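Local coordinates for aerotolerance-related membrane protein (Bacteroides fragilis, PDB 4JDU), which binds calcium through a von Willebrand factor type A domain and is probably a membrane protein involved in tolerance of oxygen, at residues V9-A14 and D43-D48; T61-T66 and I70-F75; L97-F102 and R110-I115. The protein carries 6 engineered substitutions. All blocks are in the same frame, centred on the assembly; numbering follows the deposited sequence.

Interaction 1: V9-A14 and D43-D48; sequences VEVMIA and DGMEND
Val-9 and Asp-48 are joined by the hydrogen bond of this contact, from Val-9 N to Asp-48 OD1 over 2.8 Å with an N-H...O angle of 161°. The N-H meets the oxygen on its anti side and 31° out of the carboxylate plane, so the bond is fairly straight at the hydrogen but tilted at the acceptor. The Asp-48 side chain lies next to that of Val-9 and points the same way, its CB 3.2 Å from Val-9 O. Val-9 belongs to the central mixed sheet of the von Willebrand factor A domain, in which strand 9-16 pairs in parallel with strand 49-55; Asp-48 ends the loop that leads from helix 37-43 into the latter. Backbone bonds from Val-9 to Lys-49 continue the pairing just beyond Asp-48. The apolar part is made by Met-45, a selenomethionine. Extended beyond CG, its chain stretches from the loop towards the strand, and its terminal CE comes 3.9 Å from Val-11 CB and 4.0 Å from Val-11 CG2. Met-45 also touches Val-50 of strand 49-55, while Val-11 packs on Val-113 of strand 109-116.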
ATOM      1  N   VAL A   9       5.326 -12.889  12.771  1.00 33.96           N
ATOM      2  CA  VAL A   9       5.747 -12.589  11.407  1.00 34.04           C
ATOM      3  C   VAL A   9       6.164 -11.125  11.342  1.00 36.48           C
ATOM      4  O   VAL A   9       5.663 -10.308  12.110  1.00 36.13           O
ATOM      5  CB  VAL A   9       4.584 -12.843  10.421  1.00 29.98           C
ATOM      6  CG1 VAL A   9       4.953 -12.467   8.981  1.00 30.94           C
ATOM      7  CG2 VAL A   9       4.147 -14.289  10.499  1.00 30.79           C
ATOM      8  N   GLU A  10       7.092 -10.788  10.453  1.00 22.75           N
ATOM      9  CA  GLU A  10       7.412  -9.391  10.202  1.00 20.76           C
ATOM     10  C   GLU A  10       6.608  -8.914   9.001  1.00 20.37           C
ATOM     11  O   GLU A  10       6.589  -9.575   7.961  1.00 23.31           O
ATOM     12  CB  GLU A  10       8.913  -9.201   9.959  1.00 21.83           C
ATOM     13  CG  GLU A  10       9.747  -9.480  11.194  1.00 22.50           C
ATOM     14  CD  GLU A  10      11.205  -9.132  11.011  1.00 23.90           C
ATOM     15  OE1 GLU A  10      11.561  -8.567   9.955  1.00 23.95           O
ATOM     16  OE2 GLU A  10      11.998  -9.427  11.931  1.00 32.75           O
ATOM     17  N   VAL A  11       5.922  -7.783   9.152  1.00 18.30           N
ATOM     18  CA  VAL A  11       5.063  -7.273   8.088  1.00 18.60           C
ATOM     19  C   VAL A  11       5.487  -5.864   7.697  1.00 18.45           C
ATOM     20  O   VAL A  11       5.486  -4.958   8.531  1.00 19.96           O
ATOM     21  CB  VAL A  11       3.580  -7.243   8.530  1.00 19.08           C
ATOM     22  CG1 VAL A  11       2.689  -6.704   7.409  1.00 20.99           C
ATOM     23  CG2 VAL A  11       3.126  -8.631   8.957  1.00 20.89           C
HETATM   24  N   MSE A  12       5.859  -5.672   6.437  1.00 15.73           N
HETATM   25  CA  MSE A  12       6.181  -4.335   5.961  0.51 13.53           C
HETATM   26  C   MSE A  12       5.043  -3.810   5.110  1.00 14.38           C
HETATM   27  O   MSE A  12       4.725  -4.368   4.046  1.00 15.19           O
HETATM   28  CB  MSE A  12       7.486  -4.313   5.160  0.51 17.62           C
HETATM   29  CG  MSE A  12       7.797  -2.950   4.580  0.51 13.30           C
HETATM   30 SE   MSE A  12       7.981  -1.585   5.959  0.51 21.50          SE
HETATM   31  CE  MSE A  12       9.473  -2.336   6.929  0.51 22.40           C
ATOM     32  N   ILE A  13       4.419  -2.745   5.603  0.52 12.54           N
ATOM     33  CA  ILE A  13       3.383  -2.049   4.858  0.52 13.72           C
ATOM     34  C   ILE A  13       4.052  -1.130   3.848  0.52 14.43           C
ATOM     35  O   ILE A  13       4.996  -0.411   4.177  0.52 13.22           O
ATOM     36  CB  ILE A  13       2.512  -1.186   5.791  0.52 14.84           C
ATOM     37  CG1 ILE A  13       1.936  -2.028   6.929  0.52 18.24           C
ATOM     38  CG2 ILE A  13       1.395  -0.507   5.006  0.52 16.75           C
ATOM     39  CD1 ILE A  13       0.995  -3.126   6.459  0.52 17.48           C
ATOM     40  N   ALA A  14       3.581  -1.160   2.608  1.00 13.89           N
ATOM     41  CA  ALA A  14       4.010  -0.173   1.621  1.00 11.98           C
ATOM     42  C   ALA A  14       2.776   0.590   1.163  1.00 12.14           C
ATOM     43  O   ALA A  14       1.947   0.045   0.428  1.00 13.77           O
ATOM     44  CB  ALA A  14       4.712  -0.846   0.441  1.00 14.52           C
ATOM     45  N   ASP A  43      -3.803  -2.929  15.067  1.00 29.40           N
ATOM     46  CA  ASP A  43      -4.545  -3.154  16.310  1.00 31.37           C
ATOM     47  C   ASP A  43      -4.910  -4.628  16.450  1.00 36.07           C
ATOM     48  O   ASP A  43      -5.166  -5.111  17.554  1.00 41.93           O
ATOM     49  CB  ASP A  43      -5.814  -2.288  16.386  1.00 29.43           C
ATOM     50  CG  ASP A  43      -5.545  -0.887  16.916  1.00 36.72           C
ATOM     51  OD1 ASP A  43      -4.423  -0.634  17.402  1.00 46.22           O
ATOM     52  OD2 ASP A  43      -6.468  -0.042  16.863  1.00 41.96           O
ATOM     53  N   GLY A  44      -4.925  -5.340  15.327  1.00 33.65           N
ATOM     54  CA  GLY A  44      -5.204  -6.766  15.330  1.00 40.56           C
ATOM     55  C   GLY A  44      -3.963  -7.644  15.385  1.00 43.98           C
ATOM     56  O   GLY A  44      -4.052  -8.857  15.189  1.00 50.79           O
HETATM   57  N   MSE A  45      -2.807  -7.035  15.645  1.00 35.92           N
HETATM   58  CA  MSE A  45      -1.560  -7.784  15.801  1.00 37.20           C
HETATM   59  C   MSE A  45      -1.295  -8.120  17.261  1.00 36.71           C
HETATM   60  O   MSE A  45      -1.700  -7.388  18.165  1.00 41.45           O
HETATM   61  CB  MSE A  45      -0.377  -6.994  15.245  1.00 30.56           C
HETATM   62  CG  MSE A  45      -0.361  -6.883  13.735  1.00 28.09           C
HETATM   63 SE   MSE A  45       1.167  -5.845  13.124  0.57 27.26          SE
HETATM   64  CE  MSE A  45       0.942  -6.147  11.221  1.00 28.35           C
ATOM     65  N   GLU A  46      -0.602  -9.229  17.482  1.00 37.52           N
ATOM     66  CA  GLU A  46      -0.238  -9.644  18.828  1.00 43.58           C
ATOM     67  C   GLU A  46       1.257  -9.951  18.943  1.00 47.27           C
ATOM     68  O   GLU A  46       1.947  -9.393  19.800  1.00 50.93           O
ATOM     69  CB  GLU A  46      -1.069 -10.855  19.255  1.00 46.19           C
ATOM     70  CG  GLU A  46      -1.457 -11.782  18.114  1.00 47.28           C
ATOM     71  N   ASN A  47       1.750 -10.829  18.075  1.00 46.45           N
ATOM     72  CA  ASN A  47       3.134 -11.298  18.146  1.00 49.29           C
ATOM     73  C   ASN A  47       3.999 -10.760  17.014  1.00 45.00           C
ATOM     74  O   ASN A  47       5.224 -10.901  17.030  1.00 47.05           O
ATOM     75  CB  ASN A  47       3.169 -12.826  18.119  1.00 49.10           C
ATOM     76  CG  ASN A  47       2.291 -13.443  19.184  1.00 57.66           C
ATOM     77  OD1 ASN A  47       2.425 -13.137  20.368  1.00 60.01           O
ATOM     78  ND2 ASN A  47       1.375 -14.308  18.767  1.00 60.74           N
ATOM     79  N   ASP A  48       3.353 -10.143  16.035  1.00 37.02           N
ATOM     80  CA  ASP A  48       4.036  -9.705  14.831  1.00 33.58           C
ATOM     81  C   ASP A  48       4.807  -8.407  15.046  1.00 30.75           C
ATOM     82  O   ASP A  48       4.621  -7.718  16.050  1.00 36.73           O
ATOM     83  CB  ASP A  48       3.023  -9.540  13.697  1.00 34.14           C
ATOM     84  CG  ASP A  48       2.225 -10.803  13.449  1.00 37.13           C
ATOM     85  OD1 ASP A  48       2.803 -11.899  13.593  1.00 36.74           O
ATOM     86  OD2 ASP A  48       1.024 -10.703  13.117  1.00 41.09           O
TER

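Interaction 2: T61-T66 and I70-F75; sequences TQLPIT and ISAKMF
Gln-62 and Leu-63 carry the strand side of this contact, facing Phe-75, Ala-72 and Ser-71 of helix 69-77. Both residues face Met-52 of the neighbouring strand 49-55 in a classic beta bulge, at the edge of the central sheet of the von Willebrand factor A domain, where strand 59-66 is outermost and the helix that follows it packs back against it. Gln-62 slides past the Phe-75 ring in the opposite direction, its amide plane turned 49° from the ring. Its CB lies 3.8 Å from Phe-75 CD2, and its backbone O approaches Phe-75 CE2 obliquely at 3.4 Å. Beyond CG the chain is extended, which takes Gln-62 OE1 to within 3.7 Å of Phe-75 CD2, toward the Phe-75 carbonyl. A water there donates to both Gln-62 OE1 and Phe-75 O, bridging the strand and the helix backbone.

Leu-63, which is buried, fills the middle of the contact. Its CG is anti to the backbone N (chi1 -179°), and the two methyls divide the helix surface between them. CD2 sits against Ala-72, 3.6 Å from that residue's CB and equally near its CA, while CD1 stands 3.9 Å from Phe-75 CE1 and also reaches the hydroxyl of Ser-71, the leucine side chain crossing the aromatic one at a slant. Farther on, the short connection is tied to the start of the helix: Thr-66 OG1 is hydrogen-bonded to Asp-68 N, and Asp-68 OD1 accepts from Ser-71 N.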
ATOM      1  N   THR A  61      11.185   4.745   3.850  1.00 15.42           N
ATOM      2  CA  THR A  61      10.784   4.086   5.083  1.00 15.52           C
ATOM      3  C   THR A  61      10.494   5.084   6.196  1.00 16.87           C
ATOM      4  O   THR A  61      11.402   5.731   6.730  1.00 20.09           O
ATOM      5  CB  THR A  61      11.860   3.093   5.535  1.00 16.65           C
ATOM      6  OG1 THR A  61      12.062   2.137   4.484  1.00 17.79           O
ATOM      7  CG2 THR A  61      11.426   2.378   6.804  1.00 16.77           C
ATOM      8  N   GLN A  62       9.223   5.216   6.559  1.00 15.67           N
ATOM      9  CA  GLN A  62       8.880   6.077   7.685  1.00 14.40           C
ATOM     10  C   GLN A  62       9.131   5.357   8.992  1.00 18.49           C
ATOM     11  O   GLN A  62       9.705   5.916   9.925  1.00 19.77           O
ATOM     12  CB  GLN A  62       7.418   6.504   7.620  1.00 16.45           C
ATOM     13  CG  GLN A  62       7.096   7.405   6.449  1.00 16.60           C
ATOM     14  CD  GLN A  62       5.786   8.101   6.640  1.00 17.88           C
ATOM     15  OE1 GLN A  62       4.940   7.647   7.420  1.00 18.15           O
ATOM     16  NE2 GLN A  62       5.604   9.221   5.948  1.00 16.14           N
ATOM     17  N   LEU A  63       8.676   4.111   9.069  1.00 18.64           N
ATOM     18  CA  LEU A  63       8.765   3.362  10.310  1.00 16.81           C
ATOM     19  C   LEU A  63       9.493   2.052  10.074  1.00 17.35           C
ATOM     20  O   LEU A  63       8.951   1.150   9.435  1.00 17.31           O
ATOM     21  CB  LEU A  63       7.360   3.066  10.837  1.00 19.87           C
ATOM     22  CG  LEU A  63       7.298   2.295  12.155  1.00 21.46           C
ATOM     23  CD1 LEU A  63       7.916   3.112  13.287  1.00 24.68           C
ATOM     24  CD2 LEU A  63       5.858   1.953  12.472  1.00 24.43           C
ATOM     25  N   PRO A  64      10.729   1.940  10.574  1.00 20.79           N
ATOM     26  CA  PRO A  64      11.412   0.646  10.537  1.00 18.20           C
ATOM     27  C   PRO A  64      10.628  -0.398  11.326  1.00 20.88           C
ATOM     28  O   PRO A  64       9.880  -0.049  12.254  1.00 19.98           O
ATOM     29  CB  PRO A  64      12.761   0.935  11.211  1.00 20.74           C
ATOM     30  CG  PRO A  64      12.977   2.410  11.006  1.00 23.18           C
ATOM     31  CD  PRO A  64      11.592   3.013  11.096  1.00 21.42           C
ATOM     32  N   ILE A  65      10.792  -1.660  10.947  1.00 20.27           N
ATOM     33  CA  ILE A  65      10.097  -2.779  11.587  0.53 19.12           C
ATOM     34  C   ILE A  65      10.185  -2.689  13.106  1.00 19.83           C
ATOM     35  O   ILE A  65      11.275  -2.530  13.666  1.00 20.96           O
ATOM     36  CB  ILE A  65      10.703  -4.127  11.147  0.53 21.75           C
ATOM     37  CG1 ILE A  65      10.370  -4.422   9.679  0.53 25.07           C
ATOM     38  CG2 ILE A  65      10.230  -5.254  12.063  0.53 27.93           C
ATOM     39  CD1 ILE A  65       8.973  -4.990   9.442  0.53 27.32           C
ATOM     40  N   THR A  66       9.046  -2.789  13.785  1.00 17.73           N
ATOM     41  CA  THR A  66       9.014  -2.589  15.233  1.00 22.02           C
ATOM     42  C   THR A  66       7.866  -3.340  15.900  1.00 20.58           C
ATOM     43  O   THR A  66       6.885  -3.696  15.243  1.00 21.01           O
ATOM     44  CB  THR A  66       8.849  -1.076  15.555  1.00 20.93           C
ATOM     45  OG1 THR A  66       8.831  -0.883  16.975  1.00 24.50           O
ATOM     46  CG2 THR A  66       7.558  -0.528  14.959  1.00 23.20           C
ATOM     47  N   ILE A  70       1.470   0.923  18.343  1.00 25.37           N
ATOM     48  CA  ILE A  70       0.818   2.208  18.555  1.00 23.80           C
ATOM     49  C   ILE A  70       1.572   3.309  17.815  1.00 23.82           C
ATOM     50  O   ILE A  70       0.964   4.217  17.249  1.00 24.77           O
ATOM     51  CB  ILE A  70       0.691   2.529  20.055  1.00 27.16           C
ATOM     52  CG1 ILE A  70      -0.080   1.414  20.772  1.00 31.16           C
ATOM     53  CG2 ILE A  70      -0.014   3.854  20.249  1.00 32.01           C
ATOM     54  CD1 ILE A  70      -1.427   1.100  20.114  1.00 35.64           C
ATOM     55  N   SER A  71       2.897   3.227  17.814  1.00 23.74           N
ATOM     56  CA  SER A  71       3.696   4.180  17.052  1.00 23.59           C
ATOM     57  C   SER A  71       3.299   4.193  15.582  1.00 23.70           C
ATOM     58  O   SER A  71       3.217   5.251  14.960  1.00 24.29           O
ATOM     59  CB  SER A  71       5.181   3.856  17.177  1.00 25.82           C
ATOM     60  OG  SER A  71       5.947   4.739  16.374  1.00 31.85           O
ATOM     61  N   ALA A  72       3.057   3.012  15.023  1.00 21.21           N
ATOM     62  CA  ALA A  72       2.616   2.900  13.639  1.00 23.38           C
ATOM     63  C   ALA A  72       1.342   3.700  13.415  1.00 24.18           C
ATOM     64  O   ALA A  72       1.242   4.456  12.452  1.00 25.38           O
ATOM     65  CB  ALA A  72       2.411   1.437  13.261  1.00 26.87           C
ATOM     66  N   LYS A  73       0.371   3.540  14.312  1.00 20.91           N
ATOM     67  CA  LYS A  73      -0.883   4.278  14.199  1.00 26.43           C
ATOM     68  C   LYS A  73      -0.643   5.779  14.211  1.00 25.05           C
ATOM     69  O   LYS A  73      -1.323   6.528  13.514  1.00 28.49           O
ATOM     70  CB  LYS A  73      -1.852   3.909  15.327  1.00 26.96           C
ATOM     71  CG  LYS A  73      -2.154   2.430  15.418  1.00 36.52           C
ATOM     72  CD  LYS A  73      -3.624   2.136  15.722  1.00 39.13           C
ATOM     73  CE  LYS A  73      -4.124   2.877  16.946  1.00 34.10           C
ATOM     74  NZ  LYS A  73      -5.445   2.355  17.438  1.00 39.01           N
HETATM   75  N   MSE A  74       0.335   6.212  15.000  1.00 26.54           N
HETATM   76  CA  MSE A  74       0.647   7.635  15.117  1.00 21.56           C
HETATM   77  C   MSE A  74       1.248   8.232  13.837  1.00 24.53           C
HETATM   78  O   MSE A  74       0.929   9.366  13.464  1.00 26.23           O
HETATM   79  CB  MSE A  74       1.541   7.873  16.333  1.00 27.71           C
HETATM   80  CG  MSE A  74       0.875   7.471  17.649  1.00 30.70           C
HETATM   81 SE   MSE A  74      -0.714   8.546  18.027  0.48 37.39          SE
HETATM   82  CE  MSE A  74      -2.117   7.382  17.334  1.00 35.56           C
ATOM     83  N   PHE A  75       2.093   7.468  13.155  1.00 18.75           N
ATOM     84  CA  PHE A  75       2.630   7.892  11.866  1.00 17.68           C
ATOM     85  C   PHE A  75       1.519   8.156  10.841  1.00 19.42           C
ATOM     86  O   PHE A  75       1.627   9.062  10.013  1.00 18.17           O
ATOM     87  CB  PHE A  75       3.615   6.849  11.326  1.00 17.86           C
ATOM     88  CG  PHE A  75       5.032   7.027  11.816  1.00 16.69           C
ATOM     89  CD1 PHE A  75       5.400   6.638  13.099  1.00 22.28           C
ATOM     90  CD2 PHE A  75       5.996   7.560  10.976  1.00 20.39           C
ATOM     91  CE1 PHE A  75       6.705   6.794  13.540  1.00 24.24           C
ATOM     92  CE2 PHE A  75       7.302   7.719  11.409  1.00 20.63           C
ATOM     93  CZ  PHE A  75       7.654   7.339  12.691  1.00 19.18           C
TER
HETATM   94  O   HOH W   1       3.845   9.852   8.693  1.00 19.63           O

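Interaction 3: L97-F102 and R110-I115; sequences LAARSF and RAIVVI
Phe-102 and Arg-110 lie against each other where the chain, having left helix 91-99, turns back into strand 109-116, a parallel strand inside the central sheet of the von Willebrand factor A domain. The helix packs on one side of that sheet, and the two side chains slide past each other in opposite directions.

Followed outward from its CB, Arg-110 covers the aromatic ring first and the base of the phenylalanine last. Its CB stands over the ring face, 3.7 Å from the centroid of Phe-102 and 10° off the ring normal, a CH-pi contact close to ideal. CG is next to Phe-102 CD1 and CG, and CD, 3.8 Å from Phe-102 CG, has moved towards the root of the ring. The chain is extended from CG to NE (chi2 172°), which carries NE and CZ past the ring to the Phe-102 CB. That carbon lies over one face of the guanidinium, 3.3 Å from Arg-110 NH1, and the ring and guanidinium planes are 27° apart. At the tip of Arg-110, NH1 makes a long, weak ion pair with Glu-10 OE1, and NH2 a weak hydrogen bond to Thr-103 O.

The edge of the Phe-102 ring at CZ faces strand 109-116: Ala-111 O lies near the ring plane, 3.4 Å from CZ of Phe-102, and Ile-112 CG1 meets the same edge, 3.8 Å from Phe-102 CZ. Ile-112 then continues to the helix, where its CD1 lies 3.8 Å from the backbone N of Ala-99 and closes to 3.6 Å from Ala-98 CB.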
ATOM      1  N   LEU A  97      12.315  -1.843  -1.874  1.00 14.29           N
ATOM      2  CA  LEU A  97      12.756  -1.266  -0.618  1.00 14.79           C
ATOM      3  C   LEU A  97      12.257  -2.119   0.545  1.00 15.90           C
ATOM      4  O   LEU A  97      13.017  -2.413   1.480  1.00 16.00           O
ATOM      5  CB  LEU A  97      12.221   0.161  -0.496  1.00 15.22           C
ATOM      6  CG  LEU A  97      12.558   0.871   0.810  1.00 13.55           C
ATOM      7  CD1 LEU A  97      14.049   1.020   0.986  1.00 18.71           C
ATOM      8  CD2 LEU A  97      11.870   2.236   0.815  1.00 15.53           C
ATOM      9  N   ALA A  98      10.987  -2.521   0.485  1.00 14.42           N
ATOM     10  CA  ALA A  98      10.412  -3.372   1.529  1.00 15.52           C
ATOM     11  C   ALA A  98      11.160  -4.690   1.692  1.00 15.24           C
ATOM     12  O   ALA A  98      11.405  -5.132   2.823  1.00 16.83           O
ATOM     13  CB  ALA A  98       8.931  -3.623   1.262  1.00 11.95           C
ATOM     14  N   ALA A  99      11.527  -5.308   0.568  1.00 15.80           N
ATOM     15  CA  ALA A  99      12.192  -6.605   0.602  1.00 15.62           C
ATOM     16  C   ALA A  99      13.540  -6.539   1.301  1.00 18.20           C
ATOM     17  O   ALA A  99      14.038  -7.546   1.788  1.00 20.09           O
ATOM     18  CB  ALA A  99      12.357  -7.157  -0.808  1.00 18.19           C
ATOM     19  N   ARG A 100      14.129  -5.352   1.348  1.00 17.32           N
ATOM     20  CA  ARG A 100      15.425  -5.154   1.969  1.00 19.10           C
ATOM     21  C   ARG A 100      15.323  -4.562   3.365  1.00 18.11           C
ATOM     22  O   ARG A 100      16.339  -4.204   3.971  1.00 24.13           O
ATOM     23  CB  ARG A 100      16.286  -4.276   1.063  1.00 21.71           C
ATOM     24  CG  ARG A 100      16.685  -5.018  -0.207  1.00 20.22           C
ATOM     25  CD  ARG A 100      17.637  -4.221  -1.068  1.00 21.61           C
ATOM     26  NE  ARG A 100      18.814  -3.764  -0.345  1.00 18.84           N
ATOM     27  CZ  ARG A 100      19.655  -2.859  -0.836  1.00 23.47           C
ATOM     28  NH1 ARG A 100      20.730  -2.473  -0.151  1.00 20.10           N
ATOM     29  NH2 ARG A 100      19.407  -2.345  -2.033  1.00 23.40           N
ATOM     30  N   SER A 101      14.107  -4.511   3.897  1.00 16.70           N
ATOM     31  CA  SER A 101      13.852  -3.799   5.146  1.00 19.22           C
ATOM     32  C   SER A 101      13.512  -4.680   6.344  1.00 20.40           C
ATOM     33  O   SER A 101      13.211  -4.163   7.426  1.00 25.80           O
ATOM     34  CB  SER A 101      12.729  -2.779   4.948  1.00 20.94           C
ATOM     35  OG  SER A 101      13.141  -1.751   4.068  1.00 20.77           O
ATOM     36  N   PHE A 102      13.552  -5.995   6.158  1.00 18.52           N
ATOM     37  CA  PHE A 102      13.270  -6.924   7.250  1.00 23.72           C
ATOM     38  C   PHE A 102      14.487  -7.138   8.136  1.00 23.56           C
ATOM     39  O   PHE A 102      15.624  -6.866   7.729  1.00 25.31           O
ATOM     40  CB  PHE A 102      12.750  -8.260   6.698  1.00 21.52           C
ATOM     41  CG  PHE A 102      11.416  -8.145   6.012  1.00 20.76           C
ATOM     42  CD1 PHE A 102      10.237  -8.169   6.753  1.00 18.40           C
ATOM     43  CD2 PHE A 102      11.332  -7.988   4.631  1.00 22.56           C
ATOM     44  CE1 PHE A 102       8.994  -8.061   6.134  1.00 17.60           C
ATOM     45  CE2 PHE A 102      10.087  -7.865   3.998  1.00 19.05           C
ATOM     46  CZ  PHE A 102       8.915  -7.900   4.750  1.00 15.84           C
ATOM     47  N   ARG A 110       8.162 -13.386   6.619  1.00 23.47           N
ATOM     48  CA  ARG A 110       8.239 -12.012   6.142  1.00 21.48           C
ATOM     49  C   ARG A 110       7.141 -11.784   5.107  1.00 23.11           C
ATOM     50  O   ARG A 110       7.005 -12.550   4.150  1.00 21.23           O
ATOM     51  CB  ARG A 110       9.601 -11.720   5.504  1.00 20.99           C
ATOM     52  CG  ARG A 110      10.834 -11.996   6.365  1.00 23.16           C
ATOM     53  CD  ARG A 110      12.086 -11.845   5.480  1.00 31.49           C
ATOM     54  NE  ARG A 110      13.418 -12.053   6.071  1.00 47.65           N
ATOM     55  CZ  ARG A 110      13.816 -11.758   7.312  1.00 52.92           C
ATOM     56  NH1 ARG A 110      12.995 -11.234   8.217  1.00 54.81           N
ATOM     57  NH2 ARG A 110      15.077 -12.008   7.654  1.00 47.60           N
ATOM     58  N   ALA A 111       6.357 -10.730   5.298  1.00 17.76           N
ATOM     59  CA  ALA A 111       5.285 -10.395   4.361  1.00 17.58           C
ATOM     60  C   ALA A 111       5.282  -8.914   4.053  1.00 16.03           C
ATOM     61  O   ALA A 111       5.495  -8.084   4.939  1.00 17.00           O
ATOM     62  CB  ALA A 111       3.932 -10.810   4.927  1.00 20.14           C
ATOM     63  N   ILE A 112       5.040  -8.591   2.788  1.00 14.96           N
ATOM     64  CA  ILE A 112       4.873  -7.213   2.346  1.00 13.18           C
ATOM     65  C   ILE A 112       3.410  -7.014   2.018  1.00 13.44           C
ATOM     66  O   ILE A 112       2.791  -7.880   1.400  1.00 14.73           O
ATOM     67  CB  ILE A 112       5.732  -6.922   1.104  1.00 13.47           C
ATOM     68  CG1 ILE A 112       7.220  -7.095   1.441  1.00 16.54           C
ATOM     69  CG2 ILE A 112       5.436  -5.525   0.544  1.00 15.15           C
ATOM     70  CD1 ILE A 112       8.135  -7.030   0.236  1.00 16.46           C
ATOM     71  N   VAL A 113       2.848  -5.898   2.472  1.00 13.19           N
ATOM     72  CA  VAL A 113       1.464  -5.560   2.139  1.00 12.40           C
ATOM     73  C   VAL A 113       1.449  -4.221   1.422  1.00 13.07           C
ATOM     74  O   VAL A 113       1.673  -3.176   2.040  1.00 14.50           O
ATOM     75  CB  VAL A 113       0.574  -5.498   3.398  1.00 13.86           C
ATOM     76  CG1 VAL A 113      -0.874  -5.168   3.015  1.00 16.19           C
ATOM     77  CG2 VAL A 113       0.632  -6.813   4.171  1.00 15.87           C
ATOM     78  N   VAL A 114       1.246  -4.268   0.109  1.00 13.49           N
ATOM     79  CA  VAL A 114       1.165  -3.061  -0.709  1.00 13.56           C
ATOM     80  C   VAL A 114      -0.275  -2.565  -0.726  1.00 12.40           C
ATOM     81  O   VAL A 114      -1.184  -3.335  -1.032  1.00 14.36           O
ATOM     82  CB  VAL A 114       1.631  -3.329  -2.155  1.00 13.46           C
ATOM     83  CG1 VAL A 114       1.646  -2.042  -2.954  1.00 16.04           C
ATOM     84  CG2 VAL A 114       3.027  -3.959  -2.164  1.00 13.98           C
ATOM     85  N   ILE A 115      -0.478  -1.293  -0.373  1.00 11.91           N
ATOM     86  CA  ILE A 115      -1.809  -0.679  -0.359  1.00 12.51           C
ATOM     87  C   ILE A 115      -1.836   0.468  -1.367  1.00 12.76           C
ATOM     88  O   ILE A 115      -1.129   1.463  -1.220  1.00 13.85           O
ATOM     89  CB  ILE A 115      -2.191  -0.203   1.055  1.00 14.05           C
ATOM     90  CG1 ILE A 115      -1.946  -1.345   2.049  1.00 18.03           C
ATOM     91  CG2 ILE A 115      -3.636   0.246   1.102  1.00 17.54           C
ATOM     92  CD1 ILE A 115      -2.309  -1.025   3.471  1.00 19.08           C
TER

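All three contacts are built on one sheet, but at different depths. Interaction 1 is wholly buried; the other two are partly buried, interaction 2 packing helix 69-77 on the edge strand and interaction 3 the end of helix 91-99 and the loop after it on strand 109-116. Segments 9-14 and 110-115 lie on neighbouring strands, probably bonded through Met-12 N and Ala-111 O. Ile-65 of 61-66 packs on Met-12 of 9-14 and Ser-101 of 97-102, so these three segments meet there, and an Asp-43 to Lys-73 salt bridge links 43-48 to 70-75. A direct hydrogen bond distinguishes interaction 1, a bridging water interaction 2, and CH-pi packing interaction 3.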